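Local atomic coordinates of tumor necrosis factor ligand superfamily member 9 (Mus musculus, PDB entry 6MKB), a protein that acts as a cytokine of the tumor necrosis factor family, binding the receptor TNFRSF9 (4-1BB) and inducing proliferation of activated peripheral blood T-cells. Residues L13-Q18 with L26-Q31; A19-T24 with R147-S152; F63-L68 with D116-Q121; V83-Q88 with V133-Y138. All coordinates share one frame; numbering follows the deposited sequence.

Contact 1: L13-Q18 with L26-Q31; sequences LLAKNQ and LNWHSQ. With SO4 (sulfate ion), chain M; SO4 (sulfate ion), chain K.
The two arms of the hairpin formed by strands 10-15 and 24-29 run antiparallel, with Leu14 facing His29 as a hydrogen-bonded pair and Ala15 facing Trp28 as a non-hydrogen-bonded one. His29 N gives a nearly straight bond to Leu14 O (2.8 Å), while the return bond from Leu14 N to His29 O is weak; past the strand end, Lys16 N still reaches Asn27 O at 3.0 Å. The Trp28 indole turns back under the partner strand, so that Ala15 CB sits over one face of its six-membered ring, a CH-pi contact with CB 3.6 Å from CZ3. Leu13 crosses the indole at about a right angle, its CB 3.8 Å from CE3, and Phe159 of strand 149-166 adds a second aromatic ring to this inner side. On the outer side the extended Lys16 chain lays CG over the centre of the His29 imidazole, 3.7 Å from the ring centroid. Two sulfates, probably from the crystallisation liquor, meet the edge of that ring: ND1 bonds O4 of one (2.8 Å) and NE2 more weakly O4 of the other, which also accepts from Asn17 N. With both ring nitrogens donating to anions, His29 is probably protonated in this crystal.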
# COMPACT_ATOMS: atom_id res chain seq x y z
N LEU B 13 -1.38 13.03 3.85
CA LEU B 13 -2.53 13.92 3.65
C LEU B 13 -3.79 13.10 3.62
O LEU B 13 -3.74 11.95 3.20
CB LEU B 13 -2.38 14.75 2.35
CG LEU B 13 -1.08 15.53 2.19
CD1 LEU B 13 -1.03 16.24 0.87
CD2 LEU B 13 -0.87 16.52 3.31
N LEU B 14 -4.91 13.67 4.08
CA LEU B 14 -6.21 12.99 4.12
C LEU B 14 -7.16 13.74 3.22
O LEU B 14 -7.23 14.97 3.29
CB LEU B 14 -6.75 12.88 5.56
CG LEU B 14 -5.83 12.23 6.63
CD1 LEU B 14 -6.54 12.20 7.96
CD2 LEU B 14 -5.40 10.81 6.24
N ALA B 15 -7.81 13.03 2.31
CA ALA B 15 -8.66 13.62 1.29
C ALA B 15 -9.88 14.32 1.87
O ALA B 15 -10.55 13.77 2.74
CB ALA B 15 -9.09 12.56 0.28
N LYS B 16 -10.18 15.52 1.35
CA LYS B 16 -11.40 16.23 1.68
C LYS B 16 -12.57 15.42 1.12
O LYS B 16 -12.37 14.64 0.18
CB LYS B 16 -11.38 17.65 1.12
CG LYS B 16 -10.55 18.62 1.95
CD LYS B 16 -10.83 20.05 1.52
CE LYS B 16 -9.90 21.04 2.18
NZ LYS B 16 -10.23 22.44 1.81
N ASN B 17 -13.75 15.52 1.73
CA ASN B 17 -14.90 14.74 1.31
C ASN B 17 -15.30 15.00 -0.15
O ASN B 17 -15.11 16.09 -0.68
CB ASN B 17 -16.09 14.98 2.24
CG ASN B 17 -16.01 14.17 3.51
OD1 ASN B 17 -14.97 13.58 3.84
ND2 ASN B 17 -17.10 14.12 4.26
N GLN B 18 -15.80 13.95 -0.78
CA GLN B 18 -16.27 13.90 -2.15
C GLN B 18 -17.55 13.05 -2.14
O GLN B 18 -17.48 11.82 -2.04
CB GLN B 18 -15.16 13.30 -3.04
CG GLN B 18 -15.02 13.93 -4.40
CD GLN B 18 -14.54 15.35 -4.36
OE1 GLN B 18 -13.40 15.64 -3.98
NE2 GLN B 18 -15.41 16.27 -4.77
N LEU B 26 -8.08 15.88 -6.59
CA LEU B 26 -8.52 15.83 -5.21
C LEU B 26 -7.90 16.94 -4.36
O LEU B 26 -6.73 17.34 -4.55
CB LEU B 26 -8.20 14.47 -4.58
CG LEU B 26 -9.04 13.29 -5.02
CD1 LEU B 26 -8.56 12.04 -4.37
CD2 LEU B 26 -10.53 13.49 -4.72
N ASN B 27 -8.72 17.44 -3.42
CA ASN B 27 -8.35 18.40 -2.40
C ASN B 27 -7.91 17.61 -1.17
O ASN B 27 -8.44 16.53 -0.91
CB ASN B 27 -9.52 19.33 -2.09
CG ASN B 27 -9.56 20.53 -2.99
OD1 ASN B 27 -8.63 21.36 -3.01
ND2 ASN B 27 -10.64 20.67 -3.75
N TRP B 28 -6.95 18.12 -0.43
CA TRP B 28 -6.42 17.43 0.73
C TRP B 28 -6.43 18.32 1.98
O TRP B 28 -6.24 19.54 1.88
CB TRP B 28 -4.97 16.94 0.45
CG TRP B 28 -4.89 16.04 -0.73
CD1 TRP B 28 -4.74 16.41 -2.04
CD2 TRP B 28 -5.16 14.62 -0.74
NE1 TRP B 28 -4.90 15.31 -2.86
CE2 TRP B 28 -5.15 14.20 -2.09
CE3 TRP B 28 -5.30 13.65 0.26
CZ2 TRP B 28 -5.31 12.87 -2.46
CZ3 TRP B 28 -5.49 12.33 -0.10
CH2 TRP B 28 -5.54 11.96 -1.45
N HIS B 29 -6.68 17.69 3.14
CA HIS B 29 -6.48 18.30 4.45
C HIS B 29 -4.97 18.15 4.70
O HIS B 29 -4.47 17.02 4.59
CB HIS B 29 -7.28 17.57 5.57
CG HIS B 29 -8.78 17.59 5.44
ND1 HIS B 29 -9.51 18.75 5.65
CD2 HIS B 29 -9.63 16.56 5.27
CE1 HIS B 29 -10.78 18.40 5.53
NE2 HIS B 29 -10.90 17.09 5.31
N SER B 30 -4.25 19.26 4.97
CA SER B 30 -2.79 19.22 5.26
C SER B 30 -2.50 19.31 6.80
O SER B 30 -1.35 19.19 7.22
CB SER B 30 -2.06 20.32 4.50
OG SER B 30 -2.55 21.62 4.83
N GLN B 31 -3.57 19.52 7.63
CA GLN B 31 -3.53 19.61 9.10
C GLN B 31 -4.85 19.08 9.70
O GLN B 31 -5.89 19.19 9.06
CB GLN B 31 -3.27 21.05 9.57
CG GLN B 31 -4.17 22.11 8.94
CD GLN B 31 -3.91 23.49 9.49
OE1 GLN B 31 -2.77 23.90 9.74
NE2 GLN B 31 -4.98 24.26 9.69
S SO4 M . -14.69 18.32 3.60
O1 SO4 M . -14.59 18.17 2.12
O2 SO4 M . -14.20 19.68 3.96
O3 SO4 M . -16.12 18.21 4.00
O4 SO4 M . -13.89 17.27 4.28
S SO4 K . -9.02 22.01 5.83
O1 SO4 K . -8.06 21.91 4.71
O2 SO4 K . -9.01 23.42 6.31
O3 SO4 K . -10.40 21.66 5.41
O4 SO4 K . -8.61 21.10 6.92

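Contact 2: A19-T24 with R147-S152; sequences ASLCNT and RDWELS. With NAG (2-acetamido-2-deoxy-beta-D-glucopyranose), chain F.
Water carries the polar part of this contact between the connection that follows strand 10-15 and the start of strand 149-166. Ala19 O accepts from two waters: one also donates to Arg147 O, 2.8 Å from that water, and the other to the carboxylate oxygen Glu150 OE2, 2.7 Å away. The backbones approach directly through a CA-H...O contact, Ser20 CA 3.5 Å from Trp149 O; Ala19 O also rests 3.4 Å from Glu150 CB. Glu150 holds CG in the crowded position between its backbone N and carbonyl carbon (chi1 71°), from which the extended chain brings OE2 to its water. Apolar contact comes from Leu21, which runs alongside Trp149 and sets CD1 3.7 Å from its CB; CD2 approaches Leu151 CG more loosely at 4.4 Å. Leu68 of strand 58-70 and Leu135 of strand 129-140 also touch Leu21, drawing it into the interior of the TNF homology domain. Farther along, Asn23 ND2 is bonded covalently to C1 of an N-acetylglucosamine, while its OD1 accepts from Ala137 N. The loop is thus joined to the strand by Leu21 packed against Trp149 and Leu151 on the inner side and by two waters sharing Ala19 O.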
# COMPACT_ATOMS: atom_id res chain seq x y z
N ALA B 19 -18.72 13.72 -2.15
CA ALA B 19 -20.08 13.14 -2.03
C ALA B 19 -20.43 12.13 -3.14
O ALA B 19 -21.29 11.27 -2.92
CB ALA B 19 -21.12 14.25 -2.00
N SER B 20 -19.81 12.27 -4.30
CA SER B 20 -20.02 11.40 -5.47
C SER B 20 -18.74 11.36 -6.27
O SER B 20 -17.84 12.17 -6.01
CB SER B 20 -21.18 11.92 -6.33
OG SER B 20 -20.88 13.16 -6.93
N LEU B 21 -18.63 10.43 -7.23
CA LEU B 21 -17.40 10.33 -8.00
C LEU B 21 -17.49 11.10 -9.31
O LEU B 21 -18.54 11.20 -9.94
CB LEU B 21 -17.00 8.87 -8.26
CG LEU B 21 -16.78 7.96 -7.05
CD1 LEU B 21 -16.38 6.57 -7.50
CD2 LEU B 21 -15.77 8.55 -6.05
N CYS B 22 -16.37 11.68 -9.70
CA CYS B 22 -16.19 12.44 -10.92
C CYS B 22 -14.69 12.54 -11.22
O CYS B 22 -13.86 12.22 -10.36
CB CYS B 22 -16.84 13.82 -10.81
SG CYS B 22 -16.15 14.85 -9.49
N ASN B 23 -14.36 13.00 -12.44
CA ASN B 23 -12.99 13.18 -12.87
C ASN B 23 -12.56 14.58 -12.44
O ASN B 23 -13.08 15.56 -12.97
CB ASN B 23 -12.85 12.93 -14.39
CG ASN B 23 -13.17 11.51 -14.81
OD1 ASN B 23 -13.17 10.57 -14.01
ND2 ASN B 23 -13.46 11.34 -16.07
N THR B 24 -11.68 14.66 -11.42
CA THR B 24 -11.22 15.91 -10.80
C THR B 24 -9.87 15.73 -10.05
O THR B 24 -9.47 14.60 -9.76
CB THR B 24 -12.31 16.42 -9.79
OG1 THR B 24 -11.98 17.73 -9.32
CG2 THR B 24 -12.49 15.48 -8.57
N ARG B 147 -23.16 8.40 -8.18
CA ARG B 147 -23.71 8.75 -6.86
C ARG B 147 -23.65 7.57 -5.88
O ARG B 147 -23.87 7.77 -4.70
CB ARG B 147 -25.18 9.21 -6.98
CG ARG B 147 -25.42 10.42 -7.92
CD ARG B 147 -25.53 11.73 -7.19
NE ARG B 147 -26.12 12.77 -8.04
CZ ARG B 147 -27.42 13.05 -8.11
NH1 ARG B 147 -28.30 12.34 -7.42
NH2 ARG B 147 -27.85 14.01 -8.91
N ASP B 148 -23.34 6.36 -6.37
CA ASP B 148 -23.31 5.13 -5.61
C ASP B 148 -22.02 4.94 -4.78
O ASP B 148 -21.96 4.04 -3.95
CB ASP B 148 -23.58 3.92 -6.53
CG ASP B 148 -25.06 3.79 -6.95
OD1 ASP B 148 -25.84 4.77 -6.73
OD2 ASP B 148 -25.43 2.71 -7.47
N TRP B 149 -21.02 5.80 -4.96
CA TRP B 149 -19.77 5.74 -4.20
C TRP B 149 -19.35 7.13 -3.80
O TRP B 149 -19.67 8.09 -4.49
CB TRP B 149 -18.64 5.07 -5.00
CG TRP B 149 -18.89 3.63 -5.35
CD1 TRP B 149 -19.42 3.15 -6.50
CD2 TRP B 149 -18.62 2.48 -4.52
NE1 TRP B 149 -19.45 1.78 -6.47
CE2 TRP B 149 -18.96 1.34 -5.27
CE3 TRP B 149 -18.06 2.31 -3.24
CZ2 TRP B 149 -18.79 0.03 -4.78
CZ3 TRP B 149 -17.86 1.02 -2.76
CH2 TRP B 149 -18.22 -0.10 -3.52
N GLU B 150 -18.61 7.23 -2.69
CA GLU B 150 -18.14 8.51 -2.18
C GLU B 150 -16.81 8.35 -1.45
O GLU B 150 -16.42 7.24 -1.05
CB GLU B 150 -19.19 9.13 -1.22
CG GLU B 150 -19.31 8.40 0.11
CD GLU B 150 -20.33 8.92 1.11
OE1 GLU B 150 -20.77 8.11 1.96
OE2 GLU B 150 -20.69 10.12 1.05
N LEU B 151 -16.12 9.49 -1.27
CA LEU B 151 -14.90 9.60 -0.48
C LEU B 151 -15.29 10.39 0.73
O LEU B 151 -15.59 11.57 0.59
CB LEU B 151 -13.72 10.27 -1.24
CG LEU B 151 -13.27 9.70 -2.59
CD1 LEU B 151 -11.97 10.35 -3.00
CD2 LEU B 151 -13.09 8.19 -2.53
N SER B 152 -15.39 9.75 1.89
CA SER B 152 -15.81 10.45 3.09
C SER B 152 -15.03 10.09 4.34
O SER B 152 -14.47 9.01 4.44
CB SER B 152 -17.30 10.19 3.35
OG SER B 152 -17.57 8.82 3.58
C1 NAG F . -13.80 10.06 -16.62
C2 NAG F . -15.19 10.08 -17.27
C3 NAG F . -15.44 8.73 -17.94
C4 NAG F . -14.30 8.29 -18.87
C5 NAG F . -12.95 8.41 -18.17
C6 NAG F . -11.78 8.16 -19.11
C7 NAG F . -17.08 11.15 -16.08
C8 NAG F . -17.63 11.28 -14.70
N2 NAG F . -16.16 10.21 -16.21
O3 NAG F . -16.69 8.77 -18.65
O4 NAG F . -14.50 6.93 -19.27
O5 NAG F . -12.80 9.72 -17.60
O6 NAG F . -10.64 7.89 -18.28
O7 NAG F . -17.49 11.86 -16.98
O HOH W 1 -23.65 10.44 -4.07
O HOH W 2 -22.68 10.99 -0.58

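Contact 3: F63-L68 with D116-Q121; sequences FLELKL and DRSWSQ. With NA (sodium ion), chain O.
Leu64 O accepts a short backbone bond, from Trp119 N at 2.8 Å; the donor lies nearly along the C=O axis but the N-H is bent (142°), and Ser118 CA adds a weaker CA-H...O contact at 3.4 Å. Leu64 N returns a bond to Trp119 O, and Leu66 and Arg117 repeat the reciprocal pair, their N-to-O distances 2.8 and 2.9 Å. Strands 63-68 and 116-121 are thereby antiparallel, 168° apart, as neighbours in the beta-sandwich, or jelly roll, of the TNF homology domain. On the inner face Leu64 runs alongside Trp119 and brings CD1 and CG against the six-membered indole ring, CD1 3.7 Å from CE3. Leu87 of strand 80-90 also packs on Trp119. The other face carries Phe63, Glu65, Lys67, Asp116, Ser118 and Ser120. Here the nearly coplanar carboxylates of Glu65 and Asp116 bring OE1 and OD1 to 2.7 Å, which would probably raise the pKa of one acid. Lys67 lies alongside Asp116, NZ 4.5 Å from OD2, beyond a salt bridge but near enough that it may temper the negative charge. Lys67 O binds the sodium ion with Asn155 O and Ser69 OG. The second subunit packs against this face, Ser118 meeting its own copy.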
# COMPACT_ATOMS: atom_id res chain seq x y z
N PHE B 63 2.97 6.83 -1.61
CA PHE B 63 1.84 5.93 -1.36
C PHE B 63 0.51 6.64 -1.57
O PHE B 63 0.39 7.85 -1.36
CB PHE B 63 1.92 5.29 0.04
CG PHE B 63 1.87 6.25 1.21
CD1 PHE B 63 0.64 6.64 1.77
CD2 PHE B 63 3.04 6.73 1.79
CE1 PHE B 63 0.59 7.55 2.83
CE2 PHE B 63 2.98 7.62 2.88
CZ PHE B 63 1.77 8.02 3.39
N LEU B 64 -0.48 5.83 -1.98
CA LEU B 64 -1.88 6.16 -2.20
C LEU B 64 -2.71 5.10 -1.54
O LEU B 64 -2.41 3.91 -1.68
CB LEU B 64 -2.23 6.22 -3.68
CG LEU B 64 -1.60 7.32 -4.53
CD1 LEU B 64 -1.84 7.04 -6.04
CD2 LEU B 64 -2.15 8.70 -4.15
N GLU B 65 -3.78 5.52 -0.85
CA GLU B 65 -4.73 4.59 -0.26
C GLU B 65 -6.14 5.07 -0.54
O GLU B 65 -6.54 6.11 -0.03
CB GLU B 65 -4.48 4.40 1.23
CG GLU B 65 -5.39 3.33 1.80
CD GLU B 65 -5.04 2.86 3.19
OE1 GLU B 65 -5.79 2.00 3.71
OE2 GLU B 65 -4.03 3.34 3.76
N LEU B 66 -6.85 4.36 -1.42
CA LEU B 66 -8.21 4.65 -1.81
C LEU B 66 -9.18 3.95 -0.89
O LEU B 66 -9.09 2.73 -0.72
CB LEU B 66 -8.48 4.23 -3.26
CG LEU B 66 -9.91 4.45 -3.82
CD1 LEU B 66 -10.29 5.94 -3.83
CD2 LEU B 66 -10.03 3.90 -5.24
N LYS B 67 -10.10 4.73 -0.31
CA LYS B 67 -11.16 4.19 0.53
C LYS B 67 -12.48 4.63 -0.08
O LYS B 67 -12.83 5.80 0.01
CB LYS B 67 -11.00 4.58 2.01
CG LYS B 67 -9.77 3.95 2.65
CD LYS B 67 -9.86 4.05 4.16
CE LYS B 67 -8.59 3.60 4.84
NZ LYS B 67 -8.62 3.90 6.29
N LEU B 68 -13.12 3.73 -0.84
CA LEU B 68 -14.40 3.97 -1.50
C LEU B 68 -15.50 3.52 -0.63
O LEU B 68 -15.61 2.32 -0.36
CB LEU B 68 -14.50 3.18 -2.83
CG LEU B 68 -13.97 3.74 -4.10
CD1 LEU B 68 -14.41 2.83 -5.22
CD2 LEU B 68 -14.48 5.15 -4.35
N ASP B 116 -11.17 -0.80 0.23
CA ASP B 116 -9.97 -0.20 0.79
C ASP B 116 -8.75 -0.79 0.11
O ASP B 116 -8.33 -1.88 0.45
CB ASP B 116 -9.93 -0.35 2.33
CG ASP B 116 -8.68 0.16 3.04
OD1 ASP B 116 -7.83 0.78 2.38
OD2 ASP B 116 -8.56 -0.07 4.26
N ARG B 117 -8.16 -0.05 -0.84
CA ARG B 117 -6.98 -0.46 -1.62
C ARG B 117 -5.82 0.51 -1.41
O ARG B 117 -6.02 1.71 -1.36
CB ARG B 117 -7.31 -0.54 -3.12
CG ARG B 117 -8.39 -1.52 -3.46
CD ARG B 117 -7.91 -2.94 -3.71
NE ARG B 117 -8.79 -3.60 -4.67
CZ ARG B 117 -9.88 -4.30 -4.34
NH1 ARG B 117 -10.20 -4.49 -3.06
NH2 ARG B 117 -10.63 -4.85 -5.29
N SER B 118 -4.61 -0.03 -1.31
CA SER B 118 -3.37 0.72 -1.16
C SER B 118 -2.48 0.50 -2.38
O SER B 118 -2.61 -0.51 -3.07
CB SER B 118 -2.63 0.33 0.11
OG SER B 118 -3.43 0.57 1.25
N TRP B 119 -1.58 1.45 -2.64
CA TRP B 119 -0.62 1.47 -3.74
C TRP B 119 0.66 2.14 -3.27
O TRP B 119 0.61 3.08 -2.47
CB TRP B 119 -1.24 2.22 -4.93
CG TRP B 119 -0.32 2.50 -6.10
CD1 TRP B 119 -0.27 1.81 -7.27
CD2 TRP B 119 0.56 3.62 -6.26
NE1 TRP B 119 0.60 2.42 -8.15
CE2 TRP B 119 1.12 3.54 -7.55
CE3 TRP B 119 0.93 4.71 -5.43
CZ2 TRP B 119 2.04 4.47 -8.03
CZ3 TRP B 119 1.83 5.64 -5.90
CH2 TRP B 119 2.39 5.52 -7.18
N SER B 120 1.80 1.72 -3.81
CA SER B 120 3.07 2.38 -3.50
C SER B 120 4.06 2.22 -4.62
O SER B 120 3.97 1.27 -5.40
CB SER B 120 3.68 1.89 -2.18
OG SER B 120 4.01 0.52 -2.21
N GLN B 121 4.99 3.18 -4.71
CA GLN B 121 6.07 3.15 -5.67
C GLN B 121 7.25 3.95 -5.13
O GLN B 121 7.06 5.04 -4.57
CB GLN B 121 5.63 3.70 -7.03
CG GLN B 121 6.46 3.11 -8.18
CD GLN B 121 5.57 2.37 -9.14
OE1 GLN B 121 5.12 1.23 -8.86
NE2 GLN B 121 5.24 2.99 -10.25
NA NA O . -14.50 6.80 1.98

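Contact 4: V83-Q88 with V133-Y138; sequences VSLVLQ and VGLRAY. With NAG (2-acetamido-2-deoxy-beta-D-glucopyranose), chain C; NAG (2-acetamido-2-deoxy-beta-D-glucopyranose), chain F.
The Tyr138 ring carries a sugar on one face: C2 of an N-acetylglucosamine lies 3.8 Å above its plane, offset toward the rim, and O5 of the same sugar comes 3.4 Å from CD1. His140 stacks with this ring as well. The other two flat groups, the Gln88 amide and the Arg136 guanidinium, stand almost perpendicular, their planes 84° apart. NE2 and NH2 approach to 3.4 Å, but both are donors and make no bond; Gln88 OE1 turns instead to Ser132 OG. Arg136 is folded at chi2 and chi3 (-45° and 117°), which bends NE back to the carbonyl O of Leu135, 2.8 Å away and above the carbonyl plane, while its CG touches Val86 CG2. Beneath these groups the antiparallel strands are joined by four nearly straight backbone bonds, two between Ser84 and Arg136 and two between Val86 and Gly134; that from Ser84 N to Arg136 O is the shortest at 2.7 Å. Gly134 has no side chain, and the Gln88 amide lies over that position, NE2 3.5 Å from Gly134 CA. Val83, Leu85, Leu87, Val133, Leu135 and Ala137 share the opposite face, with Leu135 CD1 3.9 Å from Val83 CG1. Leu66 and Leu68 of strand 58-70 pack onto this layer from the facing sheet of the jelly roll. At the far end Ala137 O accepts from N2 of the Asn23-linked sugar at 3.1 Å. The strand pair therefore separates its chemistry by face: aliphatic contacts fill the sandwich interior, while the other face holds Ser84, Val86 and the polar ends of Gln88 and Arg136, and the glycan meets the strand at its Ala137-Tyr138 end.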
# COMPACT_ATOMS: atom_id res chain seq x y z
N VAL B 83 -12.55 2.59 -10.80
CA VAL B 83 -12.23 3.82 -10.07
C VAL B 83 -10.72 3.85 -9.89
O VAL B 83 -10.11 2.85 -9.50
CB VAL B 83 -13.00 3.99 -8.73
CG1 VAL B 83 -12.72 5.37 -8.12
CG2 VAL B 83 -14.50 3.79 -8.93
N SER B 84 -10.11 5.00 -10.16
CA SER B 84 -8.68 5.23 -10.12
C SER B 84 -8.27 6.44 -9.31
O SER B 84 -8.97 7.46 -9.32
CB SER B 84 -8.19 5.44 -11.54
OG SER B 84 -7.35 4.38 -11.96
N LEU B 85 -7.09 6.35 -8.66
CA LEU B 85 -6.33 7.43 -8.02
C LEU B 85 -5.09 7.56 -8.87
O LEU B 85 -4.31 6.60 -8.94
CB LEU B 85 -6.00 7.18 -6.55
CG LEU B 85 -7.11 7.26 -5.49
CD1 LEU B 85 -6.49 7.24 -4.12
CD2 LEU B 85 -7.99 8.51 -5.65
N VAL B 86 -4.97 8.66 -9.61
CA VAL B 86 -3.86 8.86 -10.54
C VAL B 86 -2.87 9.87 -9.96
O VAL B 86 -3.25 11.01 -9.73
CB VAL B 86 -4.37 9.30 -11.95
CG1 VAL B 86 -3.22 9.47 -12.93
CG2 VAL B 86 -5.41 8.31 -12.51
N LEU B 87 -1.61 9.44 -9.74
CA LEU B 87 -0.56 10.32 -9.23
C LEU B 87 -0.08 11.20 -10.36
O LEU B 87 0.42 10.68 -11.34
CB LEU B 87 0.62 9.52 -8.61
CG LEU B 87 1.77 10.37 -7.98
CD1 LEU B 87 1.31 11.13 -6.75
CD2 LEU B 87 2.95 9.52 -7.64
N GLN B 88 -0.25 12.52 -10.23
CA GLN B 88 0.12 13.53 -11.23
C GLN B 88 1.40 14.24 -10.78
O GLN B 88 1.36 15.03 -9.84
CB GLN B 88 -1.04 14.51 -11.45
CG GLN B 88 -2.36 13.83 -11.89
CD GLN B 88 -3.60 14.69 -11.70
OE1 GLN B 88 -3.61 15.71 -10.98
NE2 GLN B 88 -4.68 14.28 -12.34
N VAL B 133 -3.08 14.53 -6.99
CA VAL B 133 -3.76 13.26 -7.21
C VAL B 133 -5.11 13.50 -7.87
O VAL B 133 -5.95 14.25 -7.35
CB VAL B 133 -3.91 12.46 -5.88
CG1 VAL B 133 -4.62 11.11 -6.10
CG2 VAL B 133 -2.56 12.27 -5.20
N GLY B 134 -5.32 12.84 -8.99
CA GLY B 134 -6.58 12.91 -9.71
C GLY B 134 -7.46 11.71 -9.45
O GLY B 134 -7.00 10.57 -9.43
N LEU B 135 -8.73 11.98 -9.19
CA LEU B 135 -9.72 10.94 -9.07
C LEU B 135 -10.26 10.66 -10.51
O LEU B 135 -10.61 11.61 -11.21
CB LEU B 135 -10.84 11.37 -8.09
CG LEU B 135 -12.09 10.45 -8.01
CD1 LEU B 135 -11.77 9.09 -7.36
CD2 LEU B 135 -13.23 11.16 -7.29
N ARG B 136 -10.24 9.41 -10.95
CA ARG B 136 -10.78 8.99 -12.26
C ARG B 136 -11.80 7.88 -12.06
O ARG B 136 -11.62 7.02 -11.19
CB ARG B 136 -9.67 8.52 -13.25
CG ARG B 136 -8.72 9.59 -13.80
CD ARG B 136 -9.45 10.85 -14.24
NE ARG B 136 -9.00 11.97 -13.42
CZ ARG B 136 -8.36 13.04 -13.88
NH1 ARG B 136 -8.16 13.18 -15.18
NH2 ARG B 136 -7.99 14.01 -13.05
N ALA B 137 -12.89 7.88 -12.84
CA ALA B 137 -13.92 6.85 -12.73
C ALA B 137 -14.79 6.76 -13.98
O ALA B 137 -15.18 7.77 -14.56
CB ALA B 137 -14.80 7.10 -11.50
N TYR B 138 -15.08 5.53 -14.40
CA TYR B 138 -16.02 5.19 -15.44
C TYR B 138 -16.99 4.19 -14.82
O TYR B 138 -16.60 3.06 -14.54
CB TYR B 138 -15.35 4.63 -16.71
CG TYR B 138 -16.36 4.11 -17.72
CD1 TYR B 138 -17.39 4.92 -18.19
CD2 TYR B 138 -16.31 2.79 -18.16
CE1 TYR B 138 -18.34 4.44 -19.09
CE2 TYR B 138 -17.24 2.31 -19.09
CZ TYR B 138 -18.25 3.14 -19.55
OH TYR B 138 -19.17 2.67 -20.47
C1 NAG C . -14.92 6.68 -20.61
C2 NAG C . -14.56 5.23 -20.93
C3 NAG C . -15.20 4.77 -22.25
C4 NAG C . -16.70 5.06 -22.30
C5 NAG C . -16.98 6.54 -21.96
C6 NAG C . -18.47 6.82 -21.81
C7 NAG C . -12.45 4.17 -20.23
C8 NAG C . -10.95 4.26 -20.35
N2 NAG C . -13.11 5.07 -20.95
O3 NAG C . -15.00 3.36 -22.43
O4 NAG C . -17.21 4.73 -23.61
O5 NAG C . -16.33 6.90 -20.73
O6 NAG C . -18.64 8.09 -21.16
O7 NAG C . -12.98 3.32 -19.53
C1 NAG F . -13.80 10.06 -16.62
C2 NAG F . -15.19 10.08 -17.27
C3 NAG F . -15.44 8.73 -17.94
C4 NAG F . -14.30 8.29 -18.87
C5 NAG F . -12.95 8.41 -18.17
C6 NAG F . -11.78 8.16 -19.11
C7 NAG F . -17.08 11.15 -16.08
C8 NAG F . -17.63 11.28 -14.70
N2 NAG F . -16.16 10.21 -16.21
O3 NAG F . -16.69 8.77 -18.65
O4 NAG F . -14.50 6.93 -19.27
O5 NAG F . -12.80 9.72 -17.60
O6 NAG F . -10.64 7.89 -18.28
O7 NAG F . -17.49 11.86 -16.98

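Contact 4 is the most buried, and contact 3 faces it across the sandwich: Leu64, Leu66 and Leu68 meet Val133, Leu85 and Val83. Both are regular antiparallel strand pairs, but the outer face of contact 3 meets the second subunit and carries acids and serines, whereas contact 4 meets the glycan at its Ala137-Tyr138 end. Contacts 1 and 2 lie nearer the surface: contact 2 has no direct hydrogen bond and is bridged by water, and contact 1 carries sulfates on its exposed side. They follow each other through Gln18, whose N probably bonds Leu151 O. Contact 1 joins contact 4 through Leu26 and Val133, while contact 2 reaches it through Thr24 and the glycosylated Asn23.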